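Occlusion-derived virus envelope protein E66 (Autographa californica nucleopolyhedrovirus, PDB 3VSN) degrades non-sulfated chondroitin as a lyase of the viral envelope, is essential for oral infectivity, and may help breach the peritrophic matrix of the host midgut. Local coordinates at residues Asn111-Ile116 with Asp162-Leu167; Arg36-Asn41 with Val147-Thr152; Thr422-Ala427 with Asn582-Leu587. All blocks are in the same frame, centred on the assembly; numbering follows the deposited sequence.

In the fold
From the N terminus, Arg36-Asn41 opens contact 2 and Asn111-Ile116 opens contact 1 before Val147-Thr152 closes the first loop and Asp162-Leu167 the second. The two loops therefore cross, and their centres lie about 14 Å apart in the N-terminal helical part of the chain. Helix 138-154 is common ground: it meets helix 29-48 in contact 2, while its other sides pack on helices 103-119 and 161-175, which contact 1 joins to each other. Contact 3 follows in series, pairing Thr422-Ala427 with Asn582-Leu587 between the two seven-stranded sheets of the beta-sandwich. Its centre lies about 60 Å from that of contact 1, on the opposite side of the chain's centre.

Contact 1: residues Asn111-Ile116 with Asp162-Leu167; sequences NGLRII and DEAASL
Arg114 and Glu163 form a two-pronged salt bridge at the edge of a helix pair. The guanidinium engages the carboxylate side-on: NE of Arg114 donates to OE2 of Glu163 at 2.8 Å, and NH2 of Arg114 to OE1 of Glu163 at 2.7 Å, the latter nearly straight. Both oxygens are met on their syn sides, and the two flat groups are only 17° from coplanar, so a matched pair of bonds fixes the rotation of each. Glu163 reaches across because its CG lies anti to the backbone N (chi1 -179°) and the chain beyond stays extended; the arginine crosses it at about a right angle. Deeper in the interface the contact turns apolar. CD2 of Leu113 rests 4.3 Å from CB of Ala164 and 4.2 Å from CD1 of Leu167. Phe148 and Ile151 of helix 138-154 back Leu113, and Cys117, farther along helix 103-119, also touches Leu167. The short helical segments run in roughly the same direction, 29° apart, with axes 10.9 Å from each other. Two nearly parallel helices with the intervening helix packed against both are characteristic of an alpha/alpha toroid, consistent with this region's match to the helical domain of polysaccharide lyase family 8.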
loop_
_atom_site.group_PDB
_atom_site.type_symbol
_atom_site.label_atom_id
_atom_site.label_comp_id
_atom_site.label_asym_id
_atom_site.label_seq_id
_atom_site.Cartn_x
_atom_site.Cartn_y
_atom_site.Cartn_z
ATOM N N ASN A 111 29.878 23.293 -10.108
ATOM C CA ASN A 111 30.052 24.405 -9.171
ATOM C C ASN A 111 29.360 24.126 -7.836
ATOM O O ASN A 111 29.921 24.393 -6.772
ATOM C CB ASN A 111 29.535 25.716 -9.779
ATOM C CG ASN A 111 29.799 26.923 -8.894
ATOM O OD1 ASN A 111 30.917 27.130 -8.415
ATOM N ND2 ASN A 111 28.766 27.735 -8.679
ATOM N N GLY A 112 28.146 23.577 -7.906
ATOM C CA GLY A 112 27.404 23.166 -6.715
ATOM C C GLY A 112 28.147 22.132 -5.892
ATOM O O GLY A 112 28.168 22.211 -4.660
ATOM N N LEU A 113 28.762 21.166 -6.572
ATOM C CA LEU A 113 29.547 20.125 -5.905
ATOM C C LEU A 113 30.798 20.706 -5.244
ATOM O O LEU A 113 31.121 20.351 -4.108
ATOM C CB LEU A 113 29.919 19.002 -6.884
ATOM C CG LEU A 113 30.501 17.708 -6.301
ATOM C CD1 LEU A 113 29.540 17.061 -5.310
ATOM C CD2 LEU A 113 30.853 16.737 -7.417
ATOM N N ARG A 114 31.487 21.600 -5.957
ATOM C CA ARG A 114 32.643 22.324 -5.417
ATOM C C ARG A 114 32.289 23.089 -4.145
ATOM O O ARG A 114 33.048 23.058 -3.173
ATOM C CB ARG A 114 33.203 23.309 -6.448
ATOM C CG ARG A 114 33.937 22.671 -7.612
ATOM C CD ARG A 114 34.273 23.723 -8.657
ATOM N NE ARG A 114 34.804 23.128 -9.880
ATOM C CZ ARG A 114 34.765 23.707 -11.076
ATOM N NH1 ARG A 114 34.212 24.905 -11.222
ATOM N NH2 ARG A 114 35.277 23.086 -12.129
ATOM N N ILE A 115 31.143 23.772 -4.161
ATOM C CA ILE A 115 30.681 24.545 -3.005
ATOM C C ILE A 115 30.475 23.641 -1.783
ATOM O O ILE A 115 30.934 23.965 -0.685
ATOM C CB ILE A 115 29.410 25.375 -3.320
ATOM C CG1 ILE A 115 29.727 26.481 -4.336
ATOM C CG2 ILE A 115 28.843 26.001 -2.055
ATOM C CD1 ILE A 115 28.508 27.082 -5.012
ATOM N N ILE A 116 29.813 22.502 -1.983
ATOM C CA ILE A 116 29.604 21.526 -0.906
ATOM C C ILE A 116 30.930 20.993 -0.349
ATOM O O ILE A 116 31.112 20.920 0.869
ATOM C CB ILE A 116 28.695 20.355 -1.356
ATOM C CG1 ILE A 116 27.278 20.862 -1.638
ATOM C CG2 ILE A 116 28.651 19.260 -0.294
ATOM C CD1 ILE A 116 26.396 19.866 -2.364
ATOM N N ASP A 162 36.352 14.200 -14.815
ATOM C CA ASP A 162 37.535 13.824 -14.040
ATOM C C ASP A 162 37.584 14.514 -12.673
ATOM O O ASP A 162 37.926 13.879 -11.677
ATOM C CB ASP A 162 38.825 14.057 -14.838
ATOM C CG ASP A 162 39.036 13.017 -15.933
ATOM O OD1 ASP A 162 38.415 11.932 -15.883
ATOM O OD2 ASP A 162 39.837 13.285 -16.853
ATOM N N GLU A 163 37.216 15.792 -12.618
ATOM C CA GLU A 163 37.137 16.498 -11.334
ATOM C C GLU A 163 36.032 15.936 -10.428
ATOM O O GLU A 163 36.259 15.714 -9.232
ATOM C CB GLU A 163 36.945 18.007 -11.520
ATOM C CG GLU A 163 36.897 18.767 -10.197
ATOM C CD GLU A 163 36.627 20.252 -10.352
ATOM O OE1 GLU A 163 36.569 20.749 -11.497
ATOM O OE2 GLU A 163 36.468 20.926 -9.315
ATOM N N ALA A 164 34.846 15.715 -10.995
ATOM C CA ALA A 164 33.723 15.167 -10.229
ATOM C C ALA A 164 34.069 13.795 -9.656
ATOM O O ALA A 164 33.808 13.523 -8.482
ATOM C CB ALA A 164 32.461 15.101 -11.083
ATOM N N ALA A 165 34.677 12.944 -10.482
ATOM C CA ALA A 165 35.116 11.618 -10.045
ATOM C C ALA A 165 36.156 11.690 -8.928
ATOM O O ALA A 165 36.093 10.915 -7.975
ATOM C CB ALA A 165 35.651 10.811 -11.220
ATOM N N SER A 166 37.104 12.619 -9.046
ATOM C CA SER A 166 38.156 12.782 -8.036
ATOM C C SER A 166 37.600 13.280 -6.703
ATOM O O SER A 166 38.005 12.809 -5.637
ATOM C CB SER A 166 39.258 13.715 -8.546
ATOM O OG SER A 166 39.907 13.139 -9.668
ATOM N N LEU A 167 36.672 14.230 -6.769
ATOM C CA LEU A 167 35.985 14.716 -5.576
ATOM C C LEU A 167 35.176 13.598 -4.921
ATOM O O LEU A 167 35.178 13.469 -3.700
ATOM C CB LEU A 167 35.088 15.913 -5.903
ATOM C CG LEU A 167 35.772 17.232 -6.283
ATOM C CD1 LEU A 167 34.737 18.271 -6.687
ATOM C CD2 LEU A 167 36.656 17.753 -5.155
#

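Contact 2: residues Arg36-Asn41 with Val147-Thr152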
loop_
_atom_site.group_PDB
_atom_site.type_symbol
_atom_site.label_atom_id
_atom_site.label_comp_id
_atom_site.label_asym_id
_atom_site.label_seq_id
_atom_site.Cartn_x
_atom_site.Cartn_y
_atom_site.Cartn_z
ATOM N N ARG A 36 26.738 4.082 -18.279
ATOM C CA ARG A 36 25.786 4.073 -19.392
ATOM C C ARG A 36 24.393 3.624 -18.936
ATOM O O ARG A 36 23.385 4.259 -19.261
ATOM C CB ARG A 36 26.291 3.167 -20.525
ATOM C CG ARG A 36 25.454 3.233 -21.796
ATOM C CD ARG A 36 26.123 2.514 -22.962
ATOM N NE ARG A 36 27.358 3.180 -23.379
ATOM C CZ ARG A 36 28.583 2.702 -23.167
ATOM N NH1 ARG A 36 28.759 1.538 -22.550
ATOM N NH2 ARG A 36 29.636 3.393 -23.577
ATOM N N TRP A 37 24.355 2.527 -18.183
ATOM C CA TRP A 37 23.109 1.992 -17.638
ATOM C C TRP A 37 22.447 2.990 -16.718
ATOM O O TRP A 37 21.227 3.174 -16.772
ATOM C CB TRP A 37 23.380 0.662 -16.943
ATOM C CG TRP A 37 22.211 0.088 -16.178
ATOM C CD1 TRP A 37 21.242 -0.803 -16.640
ATOM C CD2 TRP A 37 21.865 0.335 -14.773
ATOM N NE1 TRP A 37 20.343 -1.105 -15.643
ATOM C CE2 TRP A 37 20.657 -0.456 -14.500
ATOM C CE3 TRP A 37 22.411 1.108 -13.751
ATOM C CZ2 TRP A 37 20.044 -0.455 -13.257
ATOM C CZ3 TRP A 37 21.782 1.099 -12.498
ATOM C CH2 TRP A 37 20.628 0.334 -12.259
ATOM N N PHE A 38 23.249 3.662 -15.892
ATOM C CA PHE A 38 22.755 4.676 -14.953
ATOM C C PHE A 38 22.046 5.815 -15.688
ATOM O O PHE A 38 20.928 6.196 -15.330
ATOM C CB PHE A 38 23.911 5.217 -14.093
ATOM C CG PHE A 38 23.487 6.201 -13.033
ATOM C CD1 PHE A 38 23.262 7.539 -13.349
ATOM C CD2 PHE A 38 23.338 5.795 -11.709
ATOM C CE1 PHE A 38 22.882 8.448 -12.373
ATOM C CE2 PHE A 38 22.955 6.701 -10.729
ATOM C CZ PHE A 38 22.727 8.028 -11.061
ATOM N N LYS A 39 22.702 6.347 -16.718
ATOM C CA LYS A 39 22.144 7.433 -17.519
ATOM C C LYS A 39 20.917 6.997 -18.315
ATOM O O LYS A 39 19.957 7.759 -18.439
ATOM C CB LYS A 39 23.207 8.008 -18.452
ATOM C CG LYS A 39 24.322 8.745 -17.718
ATOM C CD LYS A 39 25.533 8.949 -18.612
ATOM C CE LYS A 39 25.270 9.992 -19.682
ATOM N NZ LYS A 39 26.383 10.012 -20.675
ATOM N N ASN A 40 20.955 5.776 -18.847
ATOM C CA ASN A 40 19.817 5.203 -19.572
ATOM C C ASN A 40 18.564 5.087 -18.706
ATOM O O ASN A 40 17.447 5.291 -19.184
ATOM C CB ASN A 40 20.168 3.825 -20.143
ATOM C CG ASN A 40 21.028 3.902 -21.395
ATOM O OD1 ASN A 40 21.227 4.971 -21.965
ATOM N ND2 ASN A 40 21.539 2.758 -21.827
ATOM N N ASN A 41 18.762 4.784 -17.428
ATOM C CA ASN A 41 17.658 4.456 -16.536
ATOM C C ASN A 41 17.347 5.517 -15.482
ATOM O O ASN A 41 16.459 5.313 -14.647
ATOM C CB ASN A 41 17.921 3.104 -15.864
ATOM C CG ASN A 41 17.928 1.952 -16.853
ATOM O OD1 ASN A 41 18.976 1.377 -17.157
ATOM N ND2 ASN A 41 16.759 1.612 -17.366
ATOM N N VAL A 147 24.287 12.786 -4.213
ATOM C CA VAL A 147 24.617 13.988 -4.992
ATOM C C VAL A 147 25.919 13.783 -5.769
ATOM O O VAL A 147 25.970 14.022 -6.977
ATOM C CB VAL A 147 24.722 15.249 -4.102
ATOM C CG1 VAL A 147 25.185 16.453 -4.911
ATOM C CG2 VAL A 147 23.383 15.547 -3.446
ATOM N N PHE A 148 26.957 13.324 -5.067
ATOM C CA PHE A 148 28.246 13.016 -5.686
ATOM C C PHE A 148 28.071 12.058 -6.859
ATOM O O PHE A 148 28.588 12.304 -7.953
ATOM C CB PHE A 148 29.212 12.417 -4.659
ATOM C CG PHE A 148 29.882 13.440 -3.779
ATOM C CD1 PHE A 148 31.129 13.959 -4.122
ATOM C CD2 PHE A 148 29.277 13.874 -2.604
ATOM C CE1 PHE A 148 31.753 14.898 -3.314
ATOM C CE2 PHE A 148 29.897 14.814 -1.790
ATOM C CZ PHE A 148 31.140 15.324 -2.146
ATOM N N MET A 149 27.321 10.981 -6.625
ATOM C CA MET A 149 27.094 9.962 -7.639
ATOM C C MET A 149 26.340 10.503 -8.860
ATOM O O MET A 149 26.780 10.312 -9.993
ATOM C CB MET A 149 26.359 8.763 -7.033
ATOM C CG MET A 149 26.128 7.630 -8.017
ATOM S SD MET A 149 25.329 6.224 -7.235
ATOM C CE MET A 149 25.341 5.055 -8.584
ATOM N N ASN A 150 25.216 11.180 -8.622
ATOM C CA ASN A 150 24.394 11.717 -9.709
ATOM C C ASN A 150 25.135 12.741 -10.574
ATOM O O ASN A 150 25.089 12.662 -11.803
ATOM C CB ASN A 150 23.084 12.309 -9.177
ATOM C CG ASN A 150 22.047 11.245 -8.855
ATOM O OD1 ASN A 150 22.083 10.622 -7.793
ATOM N ND2 ASN A 150 21.112 11.035 -9.774
ATOM N N ILE A 151 25.826 13.682 -9.929
ATOM C CA ILE A 151 26.574 14.720 -10.647
ATOM C C ILE A 151 27.703 14.111 -11.483
ATOM O O ILE A 151 27.804 14.380 -12.682
ATOM C CB ILE A 151 27.093 15.833 -9.696
ATOM C CG1 ILE A 151 25.910 16.629 -9.133
ATOM C CG2 ILE A 151 28.043 16.775 -10.431
ATOM C CD1 ILE A 151 26.272 17.731 -8.154
ATOM N N THR A 152 28.523 13.267 -10.856
ATOM C CA THR A 152 29.644 12.616 -11.537
ATOM C C THR A 152 29.206 11.835 -12.788
ATOM O O THR A 152 29.810 11.978 -13.856
ATOM C CB THR A 152 30.440 11.702 -10.579
ATOM O OG1 THR A 152 30.934 12.478 -9.480
ATOM C CG2 THR A 152 31.617 11.044 -11.295
#
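Phe38 reaches from helix 29-48 to Met149 and Asn150, and tracing it outward shows how one aromatic side chain can bridge two helices. From CB, which points toward the other helix, the chain continues to CG anti to the backbone N (chi1 -176°), and this carries the ring outward across the interface. Along the CD2-CE2 flank of the ring, CD2 of Phe38 lies 3.8 Å from the methyl CE of Met149. The next atom, CE2 of Phe38, makes a closer approach to CE of Met149, at 3.6 Å. The methionine chain is extended from CB onward, bringing its thioether to the phenyl group in a Met-aromatic contact: SD of Met149 is 5.4 Å from the centroid of the Phe38 ring and 58° off the ring normal, an oblique approach. At the far tip, the ring meets the amide end of Asn150, whose CG is 4.0 Å from CZ of Phe38 and lies in the ring plane, at its edge. Ring and amide planes are turned 70° apart, so the amide stands steeply against that edge. All three residues are buried. Beyond them, Val197, Pro198 and Tyr201 of helix 189-205 also pack on Met149, while Trp37 meets the rings of Tyr264 and Tyr267. Helix 138-154 packs in addition against helix 75-93 through Val147 and Ile151, and against helices 103-119 and 161-175 through Phe148.

Contact 3: residues Thr422-Ala427 with Asn582-Leu587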
loop_
_atom_site.group_PDB
_atom_site.type_symbol
_atom_site.label_atom_id
_atom_site.label_comp_id
_atom_site.label_asym_id
_atom_site.label_seq_id
_atom_site.Cartn_x
_atom_site.Cartn_y
_atom_site.Cartn_z
ATOM N N THR A 422 -11.404 -15.977 -8.308
ATOM C CA THR A 422 -11.347 -16.572 -9.640
ATOM C C THR A 422 -10.716 -15.556 -10.601
ATOM O O THR A 422 -10.039 -14.627 -10.152
ATOM C CB THR A 422 -12.746 -16.989 -10.140
ATOM O OG1 THR A 422 -13.630 -15.860 -10.083
ATOM C CG2 THR A 422 -13.314 -18.133 -9.297
ATOM N N ASP A 423 -10.970 -15.722 -11.900
ATOM C CA ASP A 423 -10.365 -14.890 -12.948
ATOM C C ASP A 423 -10.594 -13.394 -12.749
ATOM O O ASP A 423 -9.650 -12.604 -12.767
ATOM C CB ASP A 423 -10.903 -15.290 -14.324
ATOM C CG ASP A 423 -10.163 -16.463 -14.922
ATOM O OD1 ASP A 423 -9.280 -17.025 -14.247
ATOM O OD2 ASP A 423 -10.473 -16.823 -16.079
ATOM N N THR A 424 -11.857 -13.008 -12.573
ATOM C CA THR A 424 -12.224 -11.592 -12.512
ATOM C C THR A 424 -12.876 -11.190 -11.191
ATOM O O THR A 424 -13.155 -10.013 -10.971
ATOM C CB THR A 424 -13.184 -11.204 -13.660
ATOM O OG1 THR A 424 -14.468 -11.800 -13.434
ATOM C CG2 THR A 424 -12.639 -11.651 -15.018
ATOM N N ALA A 425 -13.114 -12.164 -10.318
ATOM C CA ALA A 425 -13.841 -11.901 -9.086
ATOM C C ALA A 425 -13.108 -12.414 -7.856
ATOM O O ALA A 425 -12.347 -13.375 -7.929
ATOM C CB ALA A 425 -15.240 -12.498 -9.164
ATOM N N GLY A 426 -13.344 -11.759 -6.726
ATOM C CA GLY A 426 -12.757 -12.170 -5.457
ATOM C C GLY A 426 -13.689 -11.824 -4.313
ATOM O O GLY A 426 -14.255 -10.730 -4.276
ATOM N N ALA A 427 -13.858 -12.764 -3.388
ATOM C CA ALA A 427 -14.672 -12.541 -2.201
ATOM C C ALA A 427 -13.826 -12.640 -0.942
ATOM O O ALA A 427 -12.886 -13.434 -0.874
ATOM C CB ALA A 427 -15.820 -13.539 -2.141
ATOM N N ASN A 582 -23.627 -12.024 -14.215
ATOM C CA ASN A 582 -22.695 -11.932 -15.342
ATOM C C ASN A 582 -21.827 -13.185 -15.485
ATOM O O ASN A 582 -20.855 -13.187 -16.243
ATOM C CB ASN A 582 -21.793 -10.695 -15.180
ATOM C CG ASN A 582 -20.801 -10.839 -14.032
ATOM O OD1 ASN A 582 -20.932 -11.734 -13.194
ATOM N ND2 ASN A 582 -19.801 -9.959 -13.990
ATOM N N GLY A 583 -22.169 -14.239 -14.746
ATOM C CA GLY A 583 -21.365 -15.465 -14.730
ATOM C C GLY A 583 -20.630 -15.710 -13.417
ATOM O O GLY A 583 -20.102 -16.799 -13.189
ATOM N N VAL A 584 -20.590 -14.697 -12.553
ATOM C CA VAL A 584 -19.945 -14.814 -11.242
ATOM C C VAL A 584 -20.995 -15.106 -10.176
ATOM O O VAL A 584 -21.990 -14.379 -10.061
ATOM C CB VAL A 584 -19.183 -13.520 -10.856
ATOM C CG1 VAL A 584 -18.667 -13.596 -9.422
ATOM C CG2 VAL A 584 -18.037 -13.248 -11.828
ATOM N N LYS A 585 -20.778 -16.181 -9.419
ATOM C CA LYS A 585 -21.590 -16.504 -8.249
ATOM C C LYS A 585 -20.669 -16.597 -7.041
ATOM O O LYS A 585 -19.529 -17.054 -7.156
ATOM C CB LYS A 585 -22.321 -17.841 -8.427
ATOM C CG LYS A 585 -23.482 -17.837 -9.420
ATOM C CD LYS A 585 -24.151 -19.207 -9.460
ATOM C CE LYS A 585 -25.338 -19.255 -10.420
ATOM N NZ LYS A 585 -26.112 -20.524 -10.253
ATOM N N ALA A 586 -21.153 -16.158 -5.886
ATOM C CA ALA A 586 -20.378 -16.278 -4.660
ATOM C C ALA A 586 -21.249 -16.793 -3.532
ATOM O O ALA A 586 -22.466 -16.592 -3.533
ATOM C CB ALA A 586 -19.741 -14.943 -4.287
ATOM N N LEU A 587 -20.622 -17.463 -2.572
ATOM C CA LEU A 587 -21.324 -17.929 -1.395
ATOM C C LEU A 587 -20.528 -17.590 -0.155
ATOM O O LEU A 587 -19.343 -17.912 -0.060
ATOM C CB LEU A 587 -21.570 -19.439 -1.452
ATOM C CG LEU A 587 -22.413 -19.984 -0.294
ATOM C CD1 LEU A 587 -23.867 -19.539 -0.422
ATOM C CD2 LEU A 587 -22.325 -21.499 -0.241
HETATM O O HOH W 1 -16.714 -10.134 -13.079
#
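Val584 holds CG1 anti to its backbone N (chi1 173°) and CG2 anti to its carbonyl carbon, a setting that presents both methyls to Ala425. This is face-to-face packing in a beta-sandwich: strand 426-434 and strand 584-589 belong to two different seven-stranded antiparallel sheets, and the contact lies near the start of both, Ala425 being the loop residue just before strand 426-434. CB of Ala425 sits 3.6 Å from CG1 of Val584 and 3.9 Å from CG2 of Val584, nesting in the fork of the valine. The small side chains are consistent with the close approach, the CA atoms of Ala425 and Val584 being 7.1 Å apart. Farther along, Ala427 continues the interface by packing on Val593 and Val595 of strand 592-597.

Each partner is positioned by its own turn. The chain reverses between strands 414-421 and 426-434, and Thr422 N donates to Ala425 O across the base of that reversal. On the other side an Asx turn leads into the strand: OD1 of Asn582 accepts from the backbone N of Val584 at 3.1 Å, with the donor tilted 32° from the carbonyl plane. Gly583 between them takes a positive phi of 110°. Beside the valine, the hydroxyls of Thr422 and Thr424 are both hydrogen-bonded to the carboxylate of Glu597. A water completes the bridge between the turns, donating to OG1 of Thr424 at 2.8 Å and accepting from ND2 of Asn582 at 3.2 Å.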